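PDB 5BN3: NEQ263 from Nanoarchaeum equitans Kin4-M, which probably binds ATP or ADP as the B subunit of an archaeal ATP synthase core complex, in which it assembles with the related NeqA chain. Local coordinates for residues B[105-113]-B[327-336]; B[112-120]-B[383-394]. One frame throughout, in Å; residues are numbered along the deposited sequence.

Interaction 1: B[105-113]-B[327-336]. With DIO (1,4-diethylene dioxide), chain N.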
loop_
_atom_site.group_PDB
_atom_site.type_symbol
_atom_site.label_atom_id
_atom_site.label_comp_id
_atom_site.label_asym_id
_atom_site.label_seq_id
_atom_site.Cartn_x
_atom_site.Cartn_y
_atom_site.Cartn_z
ATOM N N LYS B 105 -30.520 24.027 -19.286
ATOM C CA LYS B 105 -30.932 23.311 -20.485
ATOM C C LYS B 105 -29.839 22.299 -20.810
ATOM O O LYS B 105 -28.653 22.627 -20.755
ATOM C CB LYS B 105 -31.115 24.275 -21.658
ATOM C CG LYS B 105 -31.378 23.581 -22.987
ATOM C CD LYS B 105 -31.453 24.588 -24.124
ATOM C CE LYS B 105 -31.417 23.897 -25.479
ATOM N NZ LYS B 105 -31.294 24.879 -26.593
ATOM N N VAL B 106 -30.229 21.070 -21.133
ATOM C CA VAL B 106 -29.257 20.038 -21.476
ATOM C C VAL B 106 -28.630 20.331 -22.837
ATOM O O VAL B 106 -29.347 20.530 -23.815
ATOM C CB VAL B 106 -29.902 18.640 -21.497
ATOM C CG1 VAL B 106 -28.871 17.584 -21.854
ATOM C CG2 VAL B 106 -30.528 18.328 -20.145
ATOM N N PRO B 107 -27.286 20.376 -22.893
ATOM C CA PRO B 107 -26.558 20.603 -24.147
ATOM C C PRO B 107 -26.994 19.627 -25.240
ATOM O O PRO B 107 -27.164 18.438 -24.963
ATOM C CB PRO B 107 -25.103 20.348 -23.750
ATOM C CG PRO B 107 -25.052 20.760 -22.307
ATOM C CD PRO B 107 -26.380 20.328 -21.729
ATOM N N ASN B 108 -27.185 20.132 -26.458
ATOM C CA ASN B 108 -27.693 19.322 -27.563
ATOM C C ASN B 108 -27.143 19.771 -28.912
ATOM O O ASN B 108 -27.537 19.250 -29.957
ATOM C CB ASN B 108 -29.220 19.383 -27.602
ATOM C CG ASN B 108 -29.735 20.766 -27.959
ATOM O OD1 ASN B 108 -29.173 21.776 -27.535
ATOM N ND2 ASN B 108 -30.801 20.818 -28.747
ATOM N N GLU B 109 -26.241 20.748 -28.886
ATOM C CA GLU B 109 -25.685 21.315 -30.110
ATOM C C GLU B 109 -24.185 21.039 -30.222
ATOM O O GLU B 109 -23.390 21.524 -29.414
ATOM C CB GLU B 109 -25.958 22.820 -30.157
ATOM C CG GLU B 109 -25.439 23.521 -31.396
ATOM C CD GLU B 109 -25.698 25.017 -31.371
ATOM O OE1 GLU B 109 -26.547 25.471 -30.571
ATOM O OE2 GLU B 109 -25.048 25.742 -32.152
ATOM N N ILE B 110 -23.803 20.256 -31.226
ATOM C CA ILE B 110 -22.400 19.908 -31.445
ATOM C C ILE B 110 -21.550 21.113 -31.855
ATOM O O ILE B 110 -21.907 21.855 -32.773
ATOM C CB ILE B 110 -22.258 18.806 -32.523
ATOM C CG1 ILE B 110 -22.817 17.477 -32.006
ATOM C CG2 ILE B 110 -20.803 18.630 -32.927
ATOM C CD1 ILE B 110 -22.694 16.330 -32.998
ATOM N N LEU B 111 -20.433 21.305 -31.157
ATOM C CA LEU B 111 -19.403 22.250 -31.580
ATOM C C LEU B 111 -18.347 21.476 -32.360
ATOM O O LEU B 111 -17.566 20.720 -31.777
ATOM C CB LEU B 111 -18.749 22.923 -30.369
ATOM C CG LEU B 111 -19.574 23.898 -29.528
ATOM C CD1 LEU B 111 -18.833 24.261 -28.252
ATOM C CD2 LEU B 111 -19.877 25.152 -30.321
ATOM N N TYR B 112 -18.317 21.653 -33.677
ATOM C CA TYR B 112 -17.364 20.910 -34.497
ATOM C C TYR B 112 -15.928 21.416 -34.359
ATOM O O TYR B 112 -15.645 22.601 -34.548
ATOM C CB TYR B 112 -17.816 20.867 -35.960
ATOM C CG TYR B 112 -18.929 19.877 -36.167
ATOM C CD1 TYR B 112 -18.658 18.522 -36.268
ATOM C CD2 TYR B 112 -20.251 20.289 -36.233
ATOM C CE1 TYR B 112 -19.665 17.610 -36.443
ATOM C CE2 TYR B 112 -21.268 19.379 -36.410
ATOM C CZ TYR B 112 -20.964 18.042 -36.513
ATOM O OH TYR B 112 -21.956 17.116 -36.688
ATOM N N THR B 113 -15.033 20.495 -34.021
ATOM C CA THR B 113 -13.634 20.817 -33.779
ATOM C C THR B 113 -12.815 20.694 -35.050
ATOM O O THR B 113 -11.748 21.295 -35.167
ATOM C CB THR B 113 -13.025 19.889 -32.708
ATOM O OG1 THR B 113 -12.973 18.545 -33.205
ATOM C CG2 THR B 113 -13.860 19.923 -31.442
ATOM N N LEU B 327 -22.615 13.430 -23.378
ATOM C CA LEU B 327 -23.787 14.080 -23.951
ATOM C C LEU B 327 -23.819 13.974 -25.473
ATOM O O LEU B 327 -24.759 14.446 -26.107
ATOM C CB LEU B 327 -23.841 15.550 -23.520
ATOM C CG LEU B 327 -23.811 15.819 -22.013
ATOM C CD1 LEU B 327 -23.973 17.301 -21.721
ATOM C CD2 LEU B 327 -24.895 15.031 -21.318
ATOM N N ALA B 328 -22.799 13.337 -26.042
ATOM C CA ALA B 328 -22.627 13.242 -27.495
ATOM C C ALA B 328 -23.894 12.857 -28.257
ATOM O O ALA B 328 -24.224 13.471 -29.270
ATOM C CB ALA B 328 -21.507 12.270 -27.821
ATOM N N LYS B 329 -24.600 11.845 -27.760
ATOM C CA LYS B 329 -25.810 11.344 -28.411
ATOM C C LYS B 329 -26.906 12.402 -28.575
ATOM O O LYS B 329 -27.697 12.338 -29.518
ATOM C CB LYS B 329 -26.346 10.138 -27.660
ATOM N N ASN B 330 -26.956 13.364 -27.654
ATOM C CA ASN B 330 -27.938 14.444 -27.718
ATOM C C ASN B 330 -27.836 15.286 -28.989
ATOM O O ASN B 330 -28.820 15.887 -29.418
ATOM C CB ASN B 330 -27.811 15.368 -26.499
ATOM C CG ASN B 330 -28.206 14.693 -25.205
ATOM O OD1 ASN B 330 -28.820 13.628 -25.206
ATOM N ND2 ASN B 330 -27.866 15.323 -24.084
ATOM N N GLY B 331 -26.648 15.342 -29.583
ATOM C CA GLY B 331 -26.425 16.207 -30.727
ATOM C C GLY B 331 -26.246 15.505 -32.060
ATOM O O GLY B 331 -26.116 16.160 -33.094
ATOM N N MET B 332 -26.250 14.176 -32.046
ATOM C CA MET B 332 -25.952 13.406 -33.251
ATOM C C MET B 332 -27.194 13.025 -34.051
ATOM O O MET B 332 -28.217 12.627 -33.488
ATOM C CB MET B 332 -25.163 12.147 -32.889
ATOM C CG MET B 332 -23.848 12.439 -32.201
ATOM S SD MET B 332 -23.157 11.009 -31.349
ATOM C CE MET B 332 -22.825 9.939 -32.739
ATOM N N SER B 333 -27.090 13.145 -35.371
ATOM C CA SER B 333 -28.124 12.666 -36.280
ATOM C C SER B 333 -28.121 11.146 -36.250
ATOM O O SER B 333 -27.219 10.540 -35.671
ATOM C CB SER B 333 -27.851 13.154 -37.703
ATOM O OG SER B 333 -26.707 12.520 -38.252
ATOM N N LYS B 334 -29.124 10.522 -36.860
ATOM C CA LYS B 334 -29.153 9.066 -36.931
ATOM C C LYS B 334 -27.982 8.542 -37.754
ATOM O O LYS B 334 -27.416 7.498 -37.438
ATOM C CB LYS B 334 -30.484 8.566 -37.500
ATOM C CG LYS B 334 -31.640 8.667 -36.522
ATOM C CD LYS B 334 -31.349 7.898 -35.242
ATOM C CE LYS B 334 -31.793 8.674 -34.012
ATOM N NZ LYS B 334 -33.242 9.005 -34.040
ATOM N N LYS B 335 -27.619 9.278 -38.801
ATOM C CA LYS B 335 -26.467 8.926 -39.623
ATOM C C LYS B 335 -25.171 9.030 -38.821
ATOM O O LYS B 335 -24.308 8.159 -38.902
ATOM C CB LYS B 335 -26.387 9.838 -40.849
ATOM C CG LYS B 335 -25.215 9.528 -41.772
ATOM C CD LYS B 335 -25.089 10.559 -42.885
ATOM C CE LYS B 335 -24.086 10.110 -43.938
ATOM N NZ LYS B 335 -23.896 11.125 -45.014
ATOM N N HIS B 336 -25.047 10.103 -38.047
ATOM C CA HIS B 336 -23.870 10.334 -37.218
ATOM C C HIS B 336 -23.728 9.224 -36.177
ATOM O O HIS B 336 -22.625 8.728 -35.935
ATOM C CB HIS B 336 -23.979 11.699 -36.538
ATOM C CG HIS B 336 -22.695 12.201 -35.952
ATOM N ND1 HIS B 336 -22.455 13.537 -35.735
ATOM C CD2 HIS B 336 -21.587 11.542 -35.535
ATOM C CE1 HIS B 336 -21.248 13.685 -35.208
ATOM N NE2 HIS B 336 -20.705 12.491 -35.076
HETATM C C1 DIO N . -24.694 15.011 -38.182
HETATM C C2 DIO N . -25.412 15.662 -36.168
HETATM C "C1'" DIO N . -24.325 16.421 -38.509
HETATM C "C2'" DIO N . -25.047 17.071 -36.482
HETATM O O1 DIO N . -24.553 14.804 -36.825
HETATM O "O1'" DIO N . -25.170 17.289 -37.843
HETATM O O HOH W 1 -25.668 18.958 -33.252
#

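Interaction 2: B[112-120]-B[383-394]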
loop_
_atom_site.group_PDB
_atom_site.type_symbol
_atom_site.label_atom_id
_atom_site.label_comp_id
_atom_site.label_asym_id
_atom_site.label_seq_id
_atom_site.Cartn_x
_atom_site.Cartn_y
_atom_site.Cartn_z
ATOM N N TYR B 112 -18.317 21.653 -33.677
ATOM C CA TYR B 112 -17.364 20.910 -34.497
ATOM C C TYR B 112 -15.928 21.416 -34.359
ATOM O O TYR B 112 -15.645 22.601 -34.548
ATOM C CB TYR B 112 -17.816 20.867 -35.960
ATOM C CG TYR B 112 -18.929 19.877 -36.167
ATOM C CD1 TYR B 112 -18.658 18.522 -36.268
ATOM C CD2 TYR B 112 -20.251 20.289 -36.233
ATOM C CE1 TYR B 112 -19.665 17.610 -36.443
ATOM C CE2 TYR B 112 -21.268 19.379 -36.410
ATOM C CZ TYR B 112 -20.964 18.042 -36.513
ATOM O OH TYR B 112 -21.956 17.116 -36.688
ATOM N N THR B 113 -15.033 20.495 -34.021
ATOM C CA THR B 113 -13.634 20.817 -33.779
ATOM C C THR B 113 -12.815 20.694 -35.050
ATOM O O THR B 113 -11.748 21.295 -35.167
ATOM C CB THR B 113 -13.025 19.889 -32.708
ATOM O OG1 THR B 113 -12.973 18.545 -33.205
ATOM C CG2 THR B 113 -13.860 19.923 -31.442
ATOM N N GLY B 114 -13.312 19.904 -35.998
ATOM C CA GLY B 114 -12.580 19.635 -37.222
ATOM C C GLY B 114 -11.610 18.485 -37.044
ATOM O O GLY B 114 -10.862 18.137 -37.960
ATOM N N ILE B 115 -11.628 17.898 -35.852
ATOM C CA ILE B 115 -10.759 16.778 -35.516
ATOM C C ILE B 115 -11.563 15.477 -35.549
ATOM O O ILE B 115 -12.479 15.291 -34.749
ATOM C CB ILE B 115 -10.136 16.983 -34.119
ATOM C CG1 ILE B 115 -9.389 18.323 -34.067
ATOM C CG2 ILE B 115 -9.203 15.838 -33.768
ATOM C CD1 ILE B 115 -9.055 18.793 -32.662
ATOM N N SER B 116 -11.214 14.581 -36.471
ATOM C CA SER B 116 -11.985 13.359 -36.706
ATOM C C SER B 116 -12.123 12.471 -35.474
ATOM O O SER B 116 -13.209 11.976 -35.180
ATOM C CB SER B 116 -11.361 12.551 -37.844
ATOM O OG SER B 116 -11.297 13.313 -39.032
ATOM N N SER B 117 -11.019 12.269 -34.764
ATOM C CA SER B 117 -11.009 11.413 -33.581
ATOM C C SER B 117 -11.924 11.929 -32.471
ATOM O O SER B 117 -12.298 11.181 -31.567
ATOM C CB SER B 117 -9.581 11.233 -33.064
ATOM O OG SER B 117 -8.952 12.479 -32.831
ATOM N N ILE B 118 -12.290 13.206 -32.549
ATOM C CA ILE B 118 -13.254 13.789 -31.619
ATOM C C ILE B 118 -14.660 13.846 -32.224
ATOM O O ILE B 118 -15.606 13.300 -31.658
ATOM C CB ILE B 118 -12.834 15.214 -31.200
ATOM C CG1 ILE B 118 -11.576 15.168 -30.326
ATOM C CG2 ILE B 118 -13.964 15.910 -30.456
ATOM C CD1 ILE B 118 -11.078 16.538 -29.895
ATOM N N ASP B 119 -14.790 14.497 -33.378
ATOM C CA ASP B 119 -16.101 14.817 -33.954
ATOM C C ASP B 119 -17.041 13.636 -34.224
ATOM O O ASP B 119 -18.248 13.745 -34.008
ATOM C CB ASP B 119 -15.931 15.641 -35.235
ATOM C CG ASP B 119 -15.435 17.048 -34.967
ATOM O OD1 ASP B 119 -15.507 17.501 -33.805
ATOM O OD2 ASP B 119 -14.982 17.708 -35.925
ATOM N N VAL B 120 -16.501 12.522 -34.705
ATOM C CA VAL B 120 -17.339 11.375 -35.053
ATOM C C VAL B 120 -17.905 10.659 -33.827
ATOM O O VAL B 120 -19.117 10.616 -33.629
ATOM C CB VAL B 120 -16.580 10.362 -35.936
ATOM C CG1 VAL B 120 -17.458 9.164 -36.237
ATOM C CG2 VAL B 120 -16.138 11.022 -37.230
ATOM N N PHE B 383 -7.347 7.992 -39.977
ATOM C CA PHE B 383 -8.485 8.651 -39.345
ATOM C C PHE B 383 -8.054 9.490 -38.140
ATOM O O PHE B 383 -8.326 10.688 -38.078
ATOM C CB PHE B 383 -9.536 7.614 -38.936
ATOM C CG PHE B 383 -10.758 8.205 -38.300
ATOM C CD1 PHE B 383 -11.756 8.767 -39.079
ATOM C CD2 PHE B 383 -10.916 8.186 -36.922
ATOM C CE1 PHE B 383 -12.888 9.311 -38.496
ATOM C CE2 PHE B 383 -12.046 8.728 -36.332
ATOM C CZ PHE B 383 -13.032 9.291 -37.120
ATOM N N ILE B 384 -7.377 8.855 -37.187
ATOM C CA ILE B 384 -6.890 9.552 -36.001
ATOM C C ILE B 384 -5.767 10.526 -36.350
ATOM O O ILE B 384 -5.817 11.697 -35.973
ATOM C CB ILE B 384 -6.400 8.560 -34.922
ATOM C CG1 ILE B 384 -7.548 7.649 -34.481
ATOM C CG2 ILE B 384 -5.833 9.303 -33.726
ATOM C CD1 ILE B 384 -7.150 6.638 -33.424
ATOM N N LYS B 385 -4.759 10.038 -37.070
ATOM C CA LYS B 385 -3.627 10.867 -37.475
ATOM C C LYS B 385 -4.117 12.021 -38.346
ATOM O O LYS B 385 -4.837 11.814 -39.326
ATOM C CB LYS B 385 -2.584 10.027 -38.224
ATOM C CG LYS B 385 -1.279 10.764 -38.530
ATOM C CD LYS B 385 -0.267 9.855 -39.227
ATOM C CE LYS B 385 0.999 10.610 -39.618
ATOM N NZ LYS B 385 1.836 10.994 -38.448
ATOM N N GLN B 386 -3.731 13.235 -37.969
ATOM C CA GLN B 386 -4.239 14.448 -38.598
ATOM C C GLN B 386 -3.335 15.619 -38.225
ATOM O O GLN B 386 -2.850 15.692 -37.095
ATOM C CB GLN B 386 -5.675 14.705 -38.126
ATOM C CG GLN B 386 -6.269 16.035 -38.553
ATOM C CD GLN B 386 -7.667 16.247 -38.008
ATOM O OE1 GLN B 386 -8.352 15.294 -37.628
ATOM N NE2 GLN B 386 -8.097 17.501 -37.963
ATOM N N ASP B 387 -3.101 16.531 -39.163
ATOM C CA ASP B 387 -2.205 17.656 -38.905
ATOM C C ASP B 387 -2.790 18.658 -37.906
ATOM O O ASP B 387 -4.008 18.830 -37.815
ATOM C CB ASP B 387 -1.838 18.373 -40.206
ATOM C CG ASP B 387 -0.717 19.377 -40.020
ATOM O OD1 ASP B 387 -1.011 20.555 -39.720
ATOM O OD2 ASP B 387 0.462 18.988 -40.162
ATOM N N TYR B 388 -1.903 19.313 -37.162
ATOM C CA TYR B 388 -2.276 20.332 -36.186
ATOM C C TYR B 388 -3.013 21.503 -36.835
ATOM O O TYR B 388 -3.809 22.186 -36.188
ATOM C CB TYR B 388 -1.010 20.815 -35.470
ATOM C CG TYR B 388 -1.199 21.971 -34.516
ATOM C CD1 TYR B 388 -2.080 21.885 -33.450
ATOM C CD2 TYR B 388 -0.464 23.138 -34.663
ATOM C CE1 TYR B 388 -2.241 22.940 -32.571
ATOM C CE2 TYR B 388 -0.617 24.195 -33.788
ATOM C CZ TYR B 388 -1.506 24.090 -32.744
ATOM O OH TYR B 388 -1.666 25.139 -31.870
ATOM N N TYR B 389 -2.753 21.725 -38.120
ATOM C CA TYR B 389 -3.382 22.826 -38.844
ATOM C C TYR B 389 -4.443 22.348 -39.828
ATOM O O TYR B 389 -4.892 23.108 -40.687
ATOM C CB TYR B 389 -2.322 23.659 -39.567
ATOM C CG TYR B 389 -1.381 24.363 -38.624
ATOM C CD1 TYR B 389 -1.844 25.352 -37.773
ATOM C CD2 TYR B 389 -0.034 24.041 -38.585
ATOM C CE1 TYR B 389 -0.995 25.995 -36.908
ATOM C CE2 TYR B 389 0.827 24.686 -37.723
ATOM C CZ TYR B 389 0.338 25.663 -36.887
ATOM O OH TYR B 389 1.185 26.312 -36.021
ATOM N N GLU B 390 -4.847 21.091 -39.695
ATOM C CA GLU B 390 -5.836 20.508 -40.595
ATOM C C GLU B 390 -7.234 20.526 -39.985
ATOM O O GLU B 390 -7.422 20.130 -38.831
ATOM C CB GLU B 390 -5.448 19.071 -40.956
ATOM C CG GLU B 390 -6.456 18.363 -41.850
ATOM C CD GLU B 390 -5.994 16.983 -42.279
ATOM O OE1 GLU B 390 -4.921 16.539 -41.815
ATOM O OE2 GLU B 390 -6.705 16.340 -43.081
ATOM N N TYR B 391 -8.206 20.993 -40.763
ATOM C CA TYR B 391 -9.606 20.962 -40.357
ATOM C C TYR B 391 -10.370 19.988 -41.244
ATOM O O TYR B 391 -10.364 20.115 -42.470
ATOM C CB TYR B 391 -10.236 22.357 -40.463
ATOM C CG TYR B 391 -11.669 22.415 -39.982
ATOM C CD1 TYR B 391 -12.723 22.045 -40.812
ATOM C CD2 TYR B 391 -11.971 22.844 -38.700
ATOM C CE1 TYR B 391 -14.030 22.093 -40.371
ATOM C CE2 TYR B 391 -13.273 22.899 -38.252
ATOM C CZ TYR B 391 -14.297 22.522 -39.089
ATOM O OH TYR B 391 -15.595 22.576 -38.637
ATOM N N ARG B 392 -11.039 19.023 -40.626
ATOM C CA ARG B 392 -11.864 18.088 -41.375
ATOM C C ARG B 392 -13.340 18.318 -41.084
ATOM O O ARG B 392 -13.760 18.320 -39.926
ATOM C CB ARG B 392 -11.483 16.642 -41.040
ATOM C CG ARG B 392 -10.032 16.302 -41.326
ATOM C CD ARG B 392 -9.815 14.806 -41.306
ATOM N NE ARG B 392 -8.413 14.446 -41.503
ATOM C CZ ARG B 392 -7.835 13.382 -40.957
ATOM N NH1 ARG B 392 -8.536 12.577 -40.173
ATOM N NH2 ARG B 392 -6.555 13.130 -41.188
ATOM N N SER B 393 -14.126 18.524 -42.136
ATOM C CA SER B 393 -15.572 18.586 -41.980
ATOM C C SER B 393 -16.052 17.206 -41.551
ATOM O O SER B 393 -15.363 16.206 -41.774
ATOM C CB SER B 393 -16.250 19.007 -43.285
ATOM O OG SER B 393 -16.143 17.996 -44.272
ATOM N N ILE B 394 -17.221 17.148 -40.921
ATOM C CA ILE B 394 -17.768 15.875 -40.468
ATOM C C ILE B 394 -18.019 14.946 -41.659
ATOM O O ILE B 394 -17.877 13.725 -41.546
ATOM C CB ILE B 394 -19.051 16.082 -39.625
ATOM C CG1 ILE B 394 -19.528 14.763 -39.018
ATOM C CG2 ILE B 394 -20.155 16.726 -40.451
ATOM C CD1 ILE B 394 -18.540 14.147 -38.058
HETATM O O HOH W 2 -8.160 13.162 -35.591
HETATM O O HOH W 3 -14.604 15.996 -38.381
#

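Interaction 1: B[105-113]-B[327-336]
Ile110 of 105-113 lays its CD1 against Gly331 O, in the turn that leads to helix 334-356. Its CB points toward that turn; CG1, anti to the carbonyl carbon (chi1 -68°), passes 3.7 Å from Gly331 O, and the extended chain carries CD1 to 3.4 Å from the same oxygen. At its tip CD1 also lies 3.7 Å from His336 CE1 and near Met332 CG, while the other branch, CG2, sits over the centre of the Tyr112 ring. A side chain on Gly331 would collide with Ile110 CG1; without one, Gly331 CA comes within 3.3 Å of Asn108 O. Earlier in both segments, Leu327 CD1 packs on the ring carbons of Pro107, and Asn330 ND2 donates a weak bond to Pro107 O (3.3 Å). Val106 N bonds to Glu262 of the neighbouring alpha chain. One water joins Ile110 N to Gly331 O. His336, its N bonded to the N-cap Ser333 OG, turns its ND1 edge to a dioxane, probably from the crystallisation liquor, donating to DIO O1 (2.7 Å); Tyr112 OH bonds weakly to DIO O1'. With alanine in place of His336, Ile110 CD1 and Met332 CG would probably lose the ring they pack on, opening a gap beside Tyr112 OH. One weak direct hydrogen bond and one water bridge imply that close van der Waals packing ties strand 110-111 and its approach to the C-terminal domain.

Interaction 2: B[112-120]-B[383-394]
Gly114 O is gripped by two donors from 383-394. Arg392 N meets it in the carbonyl plane on a lone pair (2.8 Å), whereas Gln386 NE2, also at 2.8 Å, comes in tilted from that plane. The Gln386 amide works at both ends: NE2 also donates to Glu390 O, and OE1 takes Ser116 N on an in-plane lone pair (3.2 Å, nearly straight at 162°). With CG anti to the backbone N (chi1 172°) and the chain extended beyond it, Gln386 carries its amide to the start of helix 116-119, fixed against flipping by these unlike partners. A water accepting from Ser117 N donates to Gln386 OE1 and Ile384 O.

The Arg392 guanidinium spreads its bonds: NH1 to Ser116 OG (3.1 Å) and Phe383 O, NH2 to Lys385 O, and NE to Glu390 OE2 in a salt bridge. Ser116 OG is also bonded to Ser397. Gly114 CA lies over one face of the Tyr391 ring, 3.7 Å from its centroid, in a CH-pi contact where a side chain would clash. Ser116 CB covers a Phe383 face in the same manner, and Val120 CG2 meets that ring's edge at CZ (3.6 Å). Ile394 CB packs against Tyr112 CE1 (3.6 Å). Within 112-120, Asp119 takes Thr113 N on OD1 and Gly114 N on OD2, and Thr113 OG1 accepts from Ile115 N in an ST turn. This buried seam joins the nucleotide-binding domain to the C-terminal helical domain of the ATPase alpha/beta family.

Overall arrangement
The two contacts share Tyr112 and Thr113, and their centres lie about 16 Å apart. Both first segments precede both second ones in sequence, so 105-120 runs past first the start and then the later part of the C-terminal helical region. His336 of interaction 1 joins them directly: its NE2 lies 2.9 Å from Val120 O and 3.0 Å from Asp119 O, both weak hydrogen bonds, and its CE1 is 4.0 Å from Ile394 CD1. Interaction 1 is the nearer to nucleotide: the Leu327 side chain is about 7 Å from a bound ADP and about 5 Å from that of Arg326, seen to bind ADP in this protein, though not in this chain here. Interaction 2 lies away from that site.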